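Local structure of 3,4-dihydroxy-2-butanone 4-phosphate synthase (1TKS) at residues 59-64 with 147-152; 85-90 with 128-133; 89-94 with 121-126. The protein converts D-ribulose 5-phosphate to formate and 3,4-dihydroxy-2-butanone 4-phosphate, a building block in riboflavin biosynthesis. All blocks are in the same frame, centred on the assembly; numbering follows the deposited sequence.

Overall arrangement
Reading from the N terminus, the first segment met is 59-64, on strand 59-63, which packs against helix 145-155 in interaction 1; 82 residues separate 59-64 from 147-152, the longest of the three loops. Both other contacts are nested inside it. The chain of 85-90 lies beside strand 129-134 in interaction 2, and then, sharing I89 and T90, runs on into strand 91-93, which pairs with 123-124 in interaction 3 and closes the shortest loop, around helix 103-114. Interactions 1 and 2 are joined because strands 59-63 and 129-134 are parallel neighbours, L62 N lying 2.7 Å from L132 O; interactions 2 and 3 meet where D92 reaches H128. Interactions 2 and 3 also border the second subunit.

Interaction 1: residues 59-64 with 147-152; sequences CVPLSE and EAAVQL
P61 and A149 meet through carbon alone: CB and CG of the proline ring border the alanine methyl, P61 CG lying 3.7 Å from A149 CB. V150 supplies the second half of the apolar contact. Its CG1 is anti to the backbone N (chi1 179°), which leaves CG2 beside that N and turned to the strand. V150 CG2 sits 3.8 Å from P61 C. The same methyl touches the CB corner of the ring, V150 CG2 to P61 CB being 3.9 Å, and the backbone that follows, passing L62 N and reaching as far as S63 N. P61 and V150 have the closest CA atoms of the contact, 6.2 Å apart. The segment axes approach to 7.3 Å at an angle of 65°, so helix 145-155 lies steeply across strand 59-63 in a beta/alpha layer, with small side chains at the crossing. That strand is the parallel neighbour of 129-134, from which the chain passes on to this helix, and the N-H groups of V60 and L62 serve that neighbour. T146, a probable substrate-binding residue, lies close to P61, and H145, a probable magnesium ligand, starts the same helix, so the crossing probably lies next to the active site. No hydrogen bond spans the two segments. Several polar groups have partners elsewhere: S63 OG bonds to R66 N as the N-cap of helix 64-69, while E147, though buried, is doubly held, OE1 in a salt bridge to R142, another probable substrate-binding residue, and OE2 in a hydrogen bond from V135 N.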
loop_
_atom_site.group_PDB
_atom_site.type_symbol
_atom_site.label_atom_id
_atom_site.label_comp_id
_atom_site.label_asym_id
_atom_site.label_seq_id
_atom_site.Cartn_x
_atom_site.Cartn_y
_atom_site.Cartn_z
ATOM N N CYS B 59 -0.039 -1.209 7.294
ATOM C CA CYS B 59 1.057 -1.532 8.196
ATOM C C CYS B 59 0.608 -2.302 9.429
ATOM O O CYS B 59 -0.536 -2.184 9.874
ATOM C CB CYS B 59 1.765 -0.242 8.615
ATOM S SG CYS B 59 2.499 0.675 7.231
ATOM N N VAL B 60 1.525 -3.088 9.981
ATOM C CA VAL B 60 1.226 -3.884 11.156
ATOM C C VAL B 60 2.204 -3.601 12.291
ATOM O O VAL B 60 3.294 -4.170 12.349
ATOM C CB VAL B 60 1.237 -5.395 10.820
ATOM C CG1 VAL B 60 1.020 -6.216 12.083
ATOM C CG2 VAL B 60 0.142 -5.706 9.801
ATOM N N PRO B 61 1.834 -2.679 13.194
ATOM C CA PRO B 61 2.692 -2.338 14.331
ATOM C C PRO B 61 2.897 -3.560 15.225
ATOM O O PRO B 61 1.938 -4.254 15.565
ATOM C CB PRO B 61 1.900 -1.244 15.035
ATOM C CG PRO B 61 1.260 -0.533 13.900
ATOM C CD PRO B 61 0.760 -1.679 13.036
ATOM N N LEU B 62 4.151 -3.814 15.587
ATOM C CA LEU B 62 4.522 -4.925 16.456
ATOM C C LEU B 62 5.563 -4.385 17.422
ATOM O O LEU B 62 6.213 -3.382 17.134
ATOM C CB LEU B 62 5.160 -6.058 15.647
ATOM C CG LEU B 62 4.335 -6.692 14.530
ATOM C CD1 LEU B 62 5.227 -7.595 13.693
ATOM C CD2 LEU B 62 3.178 -7.469 15.131
ATOM N N SER B 63 5.729 -5.025 18.572
ATOM C CA SER B 63 6.744 -4.553 19.495
ATOM C C SER B 63 8.092 -4.971 18.915
ATOM O O SER B 63 8.172 -5.922 18.135
ATOM C CB SER B 63 6.560 -5.186 20.876
ATOM O OG SER B 63 6.716 -6.595 20.803
ATOM N N GLU B 64 9.150 -4.252 19.276
ATOM C CA GLU B 64 10.483 -4.598 18.793
ATOM C C GLU B 64 10.816 -6.033 19.194
ATOM O O GLU B 64 11.419 -6.779 18.421
ATOM C CB GLU B 64 11.527 -3.637 19.373
ATOM C CG GLU B 64 11.655 -2.333 18.589
ATOM C CD GLU B 64 12.596 -1.329 19.239
ATOM O OE1 GLU B 64 13.521 -1.750 19.962
ATOM O OE2 GLU B 64 12.420 -0.114 19.011
ATOM N N GLU B 147 3.261 3.120 18.007
ATOM C CA GLU B 147 3.220 2.865 19.440
ATOM C C GLU B 147 1.774 2.839 19.925
ATOM O O GLU B 147 1.423 2.043 20.794
ATOM C CB GLU B 147 3.991 3.945 20.205
ATOM C CG GLU B 147 5.516 3.838 20.139
ATOM C CD GLU B 147 6.070 4.091 18.741
ATOM O OE1 GLU B 147 5.550 4.996 18.052
ATOM O OE2 GLU B 147 7.036 3.406 18.352
ATOM N N ALA B 148 0.932 3.702 19.363
ATOM C CA ALA B 148 -0.464 3.743 19.773
ATOM C C ALA B 148 -1.164 2.413 19.513
ATOM O O ALA B 148 -1.898 1.912 20.371
ATOM C CB ALA B 148 -1.190 4.866 19.051
ATOM N N ALA B 149 -0.934 1.836 18.337
ATOM C CA ALA B 149 -1.553 0.556 17.985
ATOM C C ALA B 149 -1.158 -0.545 18.966
ATOM O O ALA B 149 -2.015 -1.267 19.473
ATOM C CB ALA B 149 -1.164 0.153 16.556
ATOM N N VAL B 150 0.138 -0.680 19.239
ATOM C CA VAL B 150 0.587 -1.706 20.169
ATOM C C VAL B 150 0.094 -1.399 21.587
ATOM O O VAL B 150 -0.193 -2.310 22.361
ATOM C CB VAL B 150 2.130 -1.835 20.144
ATOM C CG1 VAL B 150 2.596 -2.899 21.138
ATOM C CG2 VAL B 150 2.588 -2.196 18.733
ATOM N N GLN B 151 -0.023 -0.116 21.919
ATOM C CA GLN B 151 -0.502 0.286 23.240
ATOM C C GLN B 151 -1.971 -0.109 23.407
ATOM O O GLN B 151 -2.370 -0.603 24.462
ATOM C CB GLN B 151 -0.367 1.800 23.416
ATOM C CG GLN B 151 -0.570 2.289 24.847
ATOM C CD GLN B 151 0.724 2.328 25.631
ATOM O OE1 GLN B 151 0.974 1.492 26.504
ATOM N NE2 GLN B 151 1.561 3.304 25.318
ATOM N N LEU B 152 -2.773 0.126 22.369
ATOM C CA LEU B 152 -4.186 -0.218 22.416
ATOM C C LEU B 152 -4.356 -1.717 22.605
ATOM O O LEU B 152 -5.124 -2.160 23.458
ATOM C CB LEU B 152 -4.896 0.237 21.137
ATOM C CG LEU B 152 -5.179 1.742 21.079
ATOM C CD1 LEU B 152 -5.541 2.156 19.661
ATOM C CD2 LEU B 152 -6.312 2.084 22.042
#

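Interaction 2: residues 85-90 with 128-133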
loop_
_atom_site.group_PDB
_atom_site.type_symbol
_atom_site.label_atom_id
_atom_site.label_comp_id
_atom_site.label_asym_id
_atom_site.label_seq_id
_atom_site.Cartn_x
_atom_site.Cartn_y
_atom_site.Cartn_z
ATOM N N THR B 85 8.354 5.800 9.342
ATOM C CA THR B 85 9.530 4.970 9.084
ATOM C C THR B 85 9.624 3.792 10.056
ATOM O O THR B 85 8.605 3.217 10.437
ATOM C CB THR B 85 10.835 5.814 9.133
ATOM O OG1 THR B 85 11.954 4.995 8.768
ATOM C CG2 THR B 85 11.059 6.389 10.519
ATOM N N ALA B 86 10.837 3.430 10.457
ATOM C CA ALA B 86 11.030 2.309 11.372
ATOM C C ALA B 86 10.375 1.045 10.809
ATOM O O ALA B 86 9.932 0.168 11.554
ATOM C CB ALA B 86 10.443 2.639 12.742
ATOM N N TYR B 87 10.310 0.969 9.483
ATOM C CA TYR B 87 9.728 -0.185 8.807
ATOM C C TYR B 87 10.673 -1.373 8.894
ATOM O O TYR B 87 11.880 -1.202 9.061
ATOM C CB TYR B 87 9.516 0.098 7.318
ATOM C CG TYR B 87 8.558 1.210 6.989
ATOM C CD1 TYR B 87 9.004 2.526 6.864
ATOM C CD2 TYR B 87 7.209 0.945 6.772
ATOM C CE1 TYR B 87 8.128 3.550 6.523
ATOM C CE2 TYR B 87 6.324 1.958 6.435
ATOM C CZ TYR B 87 6.787 3.256 6.309
ATOM O OH TYR B 87 5.918 4.261 5.962
ATOM N N THR B 88 10.119 -2.574 8.769
ATOM C CA THR B 88 10.928 -3.787 8.766
ATOM C C THR B 88 10.761 -4.316 7.350
ATOM O O THR B 88 9.991 -3.755 6.563
ATOM C CB THR B 88 10.397 -4.875 9.733
ATOM O OG1 THR B 88 9.226 -5.490 9.178
ATOM C CG2 THR B 88 10.057 -4.272 11.076
ATOM N N ILE B 89 11.482 -5.378 7.015
ATOM C CA ILE B 89 11.351 -5.979 5.696
ATOM C C ILE B 89 9.896 -6.437 5.614
ATOM O O ILE B 89 9.326 -6.877 6.609
ATOM C CB ILE B 89 12.283 -7.190 5.555
ATOM C CG1 ILE B 89 13.703 -6.781 5.940
ATOM C CG2 ILE B 89 12.241 -7.729 4.131
ATOM C CD1 ILE B 89 14.657 -7.945 6.096
ATOM N N THR B 90 9.286 -6.316 4.442
ATOM C CA THR B 90 7.892 -6.719 4.284
ATOM C C THR B 90 7.767 -8.236 4.318
ATOM O O THR B 90 8.761 -8.945 4.175
ATOM C CB THR B 90 7.313 -6.196 2.968
ATOM O OG1 THR B 90 8.119 -6.651 1.877
ATOM C CG2 THR B 90 7.284 -4.675 2.975
ATOM N N HIS B 128 3.731 -8.484 1.189
ATOM C CA HIS B 128 2.768 -7.424 0.917
ATOM C C HIS B 128 2.256 -6.694 2.157
ATOM O O HIS B 128 1.393 -5.821 2.058
ATOM C CB HIS B 128 1.606 -8.008 0.119
ATOM C CG HIS B 128 2.006 -8.518 -1.231
ATOM N ND1 HIS B 128 1.934 -7.745 -2.370
ATOM C CD2 HIS B 128 2.504 -9.716 -1.620
ATOM C CE1 HIS B 128 2.367 -8.446 -3.403
ATOM N NE2 HIS B 128 2.720 -9.645 -2.976
ATOM N N ILE B 129 2.775 -7.075 3.324
ATOM C CA ILE B 129 2.417 -6.425 4.580
ATOM C C ILE B 129 3.660 -5.705 5.093
ATOM O O ILE B 129 4.779 -6.215 4.981
ATOM C CB ILE B 129 1.929 -7.443 5.647
ATOM C CG1 ILE B 129 0.474 -7.819 5.373
ATOM C CG2 ILE B 129 2.067 -6.856 7.052
ATOM C CD1 ILE B 129 -0.519 -6.685 5.545
ATOM N N LEU B 130 3.449 -4.514 5.644
ATOM C CA LEU B 130 4.526 -3.690 6.174
ATOM C C LEU B 130 4.550 -3.665 7.710
ATOM O O LEU B 130 3.887 -2.832 8.333
ATOM C CB LEU B 130 4.378 -2.252 5.645
ATOM C CG LEU B 130 4.503 -2.032 4.127
ATOM C CD1 LEU B 130 3.323 -1.200 3.622
ATOM C CD2 LEU B 130 5.823 -1.330 3.808
ATOM N N PRO B 131 5.307 -4.579 8.343
ATOM C CA PRO B 131 5.366 -4.584 9.809
ATOM C C PRO B 131 6.103 -3.331 10.281
ATOM O O PRO B 131 7.009 -2.847 9.600
ATOM C CB PRO B 131 6.161 -5.856 10.132
ATOM C CG PRO B 131 5.932 -6.736 8.929
ATOM C CD PRO B 131 6.009 -5.745 7.785
ATOM N N LEU B 132 5.710 -2.810 11.440
ATOM C CA LEU B 132 6.344 -1.621 12.009
ATOM C C LEU B 132 6.816 -1.950 13.417
ATOM O O LEU B 132 6.121 -2.644 14.155
ATOM C CB LEU B 132 5.357 -0.457 12.072
ATOM C CG LEU B 132 4.696 -0.043 10.760
ATOM C CD1 LEU B 132 3.913 1.244 10.975
ATOM C CD2 LEU B 132 5.751 0.150 9.687
ATOM N N ARG B 133 7.993 -1.453 13.788
ATOM C CA ARG B 133 8.545 -1.722 15.113
ATOM C C ARG B 133 8.251 -0.628 16.135
ATOM O O ARG B 133 8.778 0.480 16.039
ATOM C CB ARG B 133 10.059 -1.928 15.016
ATOM C CG ARG B 133 10.462 -3.147 14.204
ATOM C CD ARG B 133 11.970 -3.347 14.215
ATOM N NE ARG B 133 12.428 -3.700 15.557
ATOM C CZ ARG B 133 13.670 -4.064 15.861
ATOM N NH1 ARG B 133 14.599 -4.126 14.918
ATOM N NH2 ARG B 133 13.979 -4.370 17.113
HETATM O O HOH W 1 7.452 -2.760 6.691
#
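T88 and P131 are joined by a backbone hydrogen bond, T88 N to P131 O at 3.2 Å with an angle of 151° at the hydrogen. A water reinforces it by donating twice, to T88 O at 2.7 Å and to P131 O at 2.9 Å, so that P131 O receives two donors. Two residues along each chain, beyond the Y87 and L132 pair, R133 N reaches A86 O in a weak bond of 3.4 Å. These links flank a single beta bridge between Y87 and L132, where the irregular chain 85-90 runs alongside the strand in the opposite sense. T88 OG1, set between its own N and carbonyl carbon (chi1 75°), bonds to I89 O at 2.9 Å from above the carbonyl plane and at the same time borders the P131 ring, which crosses the threonine at about a right angle. The other branch, T88 CG2, presses on R133 CG at 3.3 Å. On the far side of the backbone Y87 and L132 lie side by side, L132 CD2 coming obliquely to the ring at 3.4 Å from Y87 CD2. L130 CD2 also touches that ring carbon, and it meets T90 CG2 at 3.7 Å. T90 OG1 turns to G127 N instead. T85, a probable substrate-binding residue, places its carbonyl oxygen over one face of the Y87 ring. H128 and I129 form a classic beta bulge facing C91. Around the contact, C59 of strand 59-63 touches Y87, L130 and L132, helix 103-114 covers I129, helix 64-69 packs on R133, and Y57 and P126 of the second subunit meet L130 and Y87 respectively.

Interaction 3: residues 89-94 with 121-126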
loop_
_atom_site.group_PDB
_atom_site.type_symbol
_atom_site.label_atom_id
_atom_site.label_comp_id
_atom_site.label_asym_id
_atom_site.label_seq_id
_atom_site.Cartn_x
_atom_site.Cartn_y
_atom_site.Cartn_z
ATOM N N ILE B 89 11.482 -5.378 7.015
ATOM C CA ILE B 89 11.351 -5.979 5.696
ATOM C C ILE B 89 9.896 -6.437 5.614
ATOM O O ILE B 89 9.326 -6.877 6.609
ATOM C CB ILE B 89 12.283 -7.190 5.555
ATOM C CG1 ILE B 89 13.703 -6.781 5.940
ATOM C CG2 ILE B 89 12.241 -7.729 4.131
ATOM C CD1 ILE B 89 14.657 -7.945 6.096
ATOM N N THR B 90 9.286 -6.316 4.442
ATOM C CA THR B 90 7.892 -6.719 4.284
ATOM C C THR B 90 7.767 -8.236 4.318
ATOM O O THR B 90 8.761 -8.945 4.175
ATOM C CB THR B 90 7.313 -6.196 2.968
ATOM O OG1 THR B 90 8.119 -6.651 1.877
ATOM C CG2 THR B 90 7.284 -4.675 2.975
ATOM N N CYS B 91 6.545 -8.736 4.482
ATOM C CA CYS B 91 6.337 -10.174 4.556
ATOM C C CYS B 91 4.911 -10.624 4.243
ATOM O O CYS B 91 3.964 -9.832 4.268
ATOM C CB CYS B 91 6.702 -10.671 5.958
ATOM S SG CYS B 91 5.542 -10.091 7.240
ATOM N N ASP B 92 4.795 -11.915 3.944
ATOM C CA ASP B 92 3.533 -12.595 3.654
ATOM C C ASP B 92 3.579 -13.908 4.429
ATOM O O ASP B 92 4.625 -14.558 4.491
ATOM C CB ASP B 92 3.420 -12.965 2.171
ATOM C CG ASP B 92 3.064 -11.791 1.286
ATOM O OD1 ASP B 92 3.426 -11.848 0.097
ATOM O OD2 ASP B 92 2.421 -10.839 1.767
ATOM N N PHE B 93 2.459 -14.299 5.020
ATOM C CA PHE B 93 2.405 -15.572 5.728
ATOM C C PHE B 93 2.355 -16.584 4.587
ATOM O O PHE B 93 1.510 -16.479 3.697
ATOM C CB PHE B 93 1.132 -15.672 6.563
ATOM C CG PHE B 93 1.085 -16.874 7.459
ATOM C CD1 PHE B 93 2.000 -17.018 8.496
ATOM C CD2 PHE B 93 0.111 -17.851 7.282
ATOM C CE1 PHE B 93 1.942 -18.115 9.352
ATOM C CE2 PHE B 93 0.043 -18.956 8.135
ATOM C CZ PHE B 93 0.962 -19.085 9.170
ATOM N N ALA B 94 3.259 -17.556 4.609
ATOM C CA ALA B 94 3.347 -18.557 3.551
ATOM C C ALA B 94 2.112 -19.427 3.334
ATOM O O ALA B 94 1.480 -19.365 2.280
ATOM C CB ALA B 94 4.560 -19.446 3.791
ATOM N N GLN B 121 10.185 -18.861 10.177
ATOM C CA GLN B 121 10.108 -19.589 8.911
ATOM C C GLN B 121 8.709 -19.685 8.306
ATOM O O GLN B 121 8.547 -20.173 7.190
ATOM C CB GLN B 121 10.700 -20.999 9.066
ATOM C CG GLN B 121 9.961 -21.934 10.025
ATOM C CD GLN B 121 10.403 -21.795 11.478
ATOM O OE1 GLN B 121 10.026 -22.604 12.330
ATOM N NE2 GLN B 121 11.200 -20.771 11.767
ATOM N N ASP B 122 7.707 -19.210 9.038
ATOM C CA ASP B 122 6.331 -19.247 8.560
ATOM C C ASP B 122 6.058 -18.110 7.579
ATOM O O ASP B 122 5.022 -18.096 6.914
ATOM C CB ASP B 122 5.355 -19.131 9.735
ATOM C CG ASP B 122 5.435 -20.311 10.691
ATOM O OD1 ASP B 122 4.837 -20.216 11.783
ATOM O OD2 ASP B 122 6.086 -21.324 10.353
ATOM N N PHE B 123 6.984 -17.158 7.484
ATOM C CA PHE B 123 6.786 -16.019 6.591
ATOM C C PHE B 123 7.745 -15.929 5.415
ATOM O O PHE B 123 8.899 -16.360 5.485
ATOM C CB PHE B 123 6.850 -14.706 7.381
ATOM C CG PHE B 123 5.861 -14.628 8.510
ATOM C CD1 PHE B 123 6.132 -15.238 9.733
ATOM C CD2 PHE B 123 4.651 -13.962 8.348
ATOM C CE1 PHE B 123 5.211 -15.185 10.778
ATOM C CE2 PHE B 123 3.724 -13.903 9.387
ATOM C CZ PHE B 123 4.003 -14.516 10.606
ATOM N N ILE B 124 7.234 -15.364 4.326
ATOM C CA ILE B 124 8.002 -15.148 3.110
ATOM C C ILE B 124 8.351 -13.670 3.081
ATOM O O ILE B 124 7.500 -12.815 3.343
ATOM C CB ILE B 124 7.178 -15.480 1.847
ATOM C CG1 ILE B 124 6.772 -16.954 1.861
ATOM C CG2 ILE B 124 7.993 -15.174 0.595
ATOM C CD1 ILE B 124 5.758 -17.316 0.800
ATOM N N LYS B 125 9.609 -13.380 2.773
ATOM C CA LYS B 125 10.104 -12.012 2.708
ATOM C C LYS B 125 10.876 -11.837 1.401
ATOM O O LYS B 125 11.680 -12.690 1.029
ATOM C CB LYS B 125 11.021 -11.746 3.907
ATOM C CG LYS B 125 10.302 -11.868 5.250
ATOM C CD LYS B 125 11.263 -11.873 6.429
ATOM C CE LYS B 125 12.138 -13.118 6.441
ATOM N NZ LYS B 125 12.905 -13.229 7.711
ATOM N N PRO B 126 10.618 -10.739 0.670
ATOM C CA PRO B 126 9.655 -9.681 0.997
ATOM C C PRO B 126 8.210 -10.135 0.825
ATOM O O PRO B 126 7.944 -11.249 0.362
ATOM C CB PRO B 126 10.033 -8.561 0.030
ATOM C CG PRO B 126 10.525 -9.309 -1.160
ATOM C CD PRO B 126 11.387 -10.382 -0.535
#
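F93 and F123 approach each other with different first torsions: CG of F93 is anti to its backbone N (chi1 -173°), CG of F123 is anti to its carbonyl carbon (chi1 -57°). The rings form a T-shaped stack, planes at 68° and centroids 5.3 Å apart, in which the edge of F93 meets one face of F123 near its rim; F93 CD1 is 3.7 Å from F123 CE2. C91 SG approaches the F123 ring obliquely, a sulfur-aromatic contact, while F93 CE1 lies 3.6 Å from D122 CB. Strands 91-93 and 123-124 form a small two-stranded antiparallel ribbon. D92 and I124 are its hydrogen-bonded pair, joined by reciprocal backbone bonds, the shorter from I124 N to D92 O at 2.7 Å; F93 and F123 are the non-hydrogen-bonded pair. A94 N to D122 O, 3.0 Å, extends the ladder. F93 and F123 pack against S112 of helix 103-114, and F123 also against L113. On the D92 and I124 face the D92 carboxylate accepts H128 N. I124 CG1 touches A94 CB at 3.9 Å. A cis peptide precedes P126, whose CA makes a CH···O contact of 3.4 Å to T90 O. K125 NZ bonds to E71 O, and P126 packs on Y87 of the second subunit.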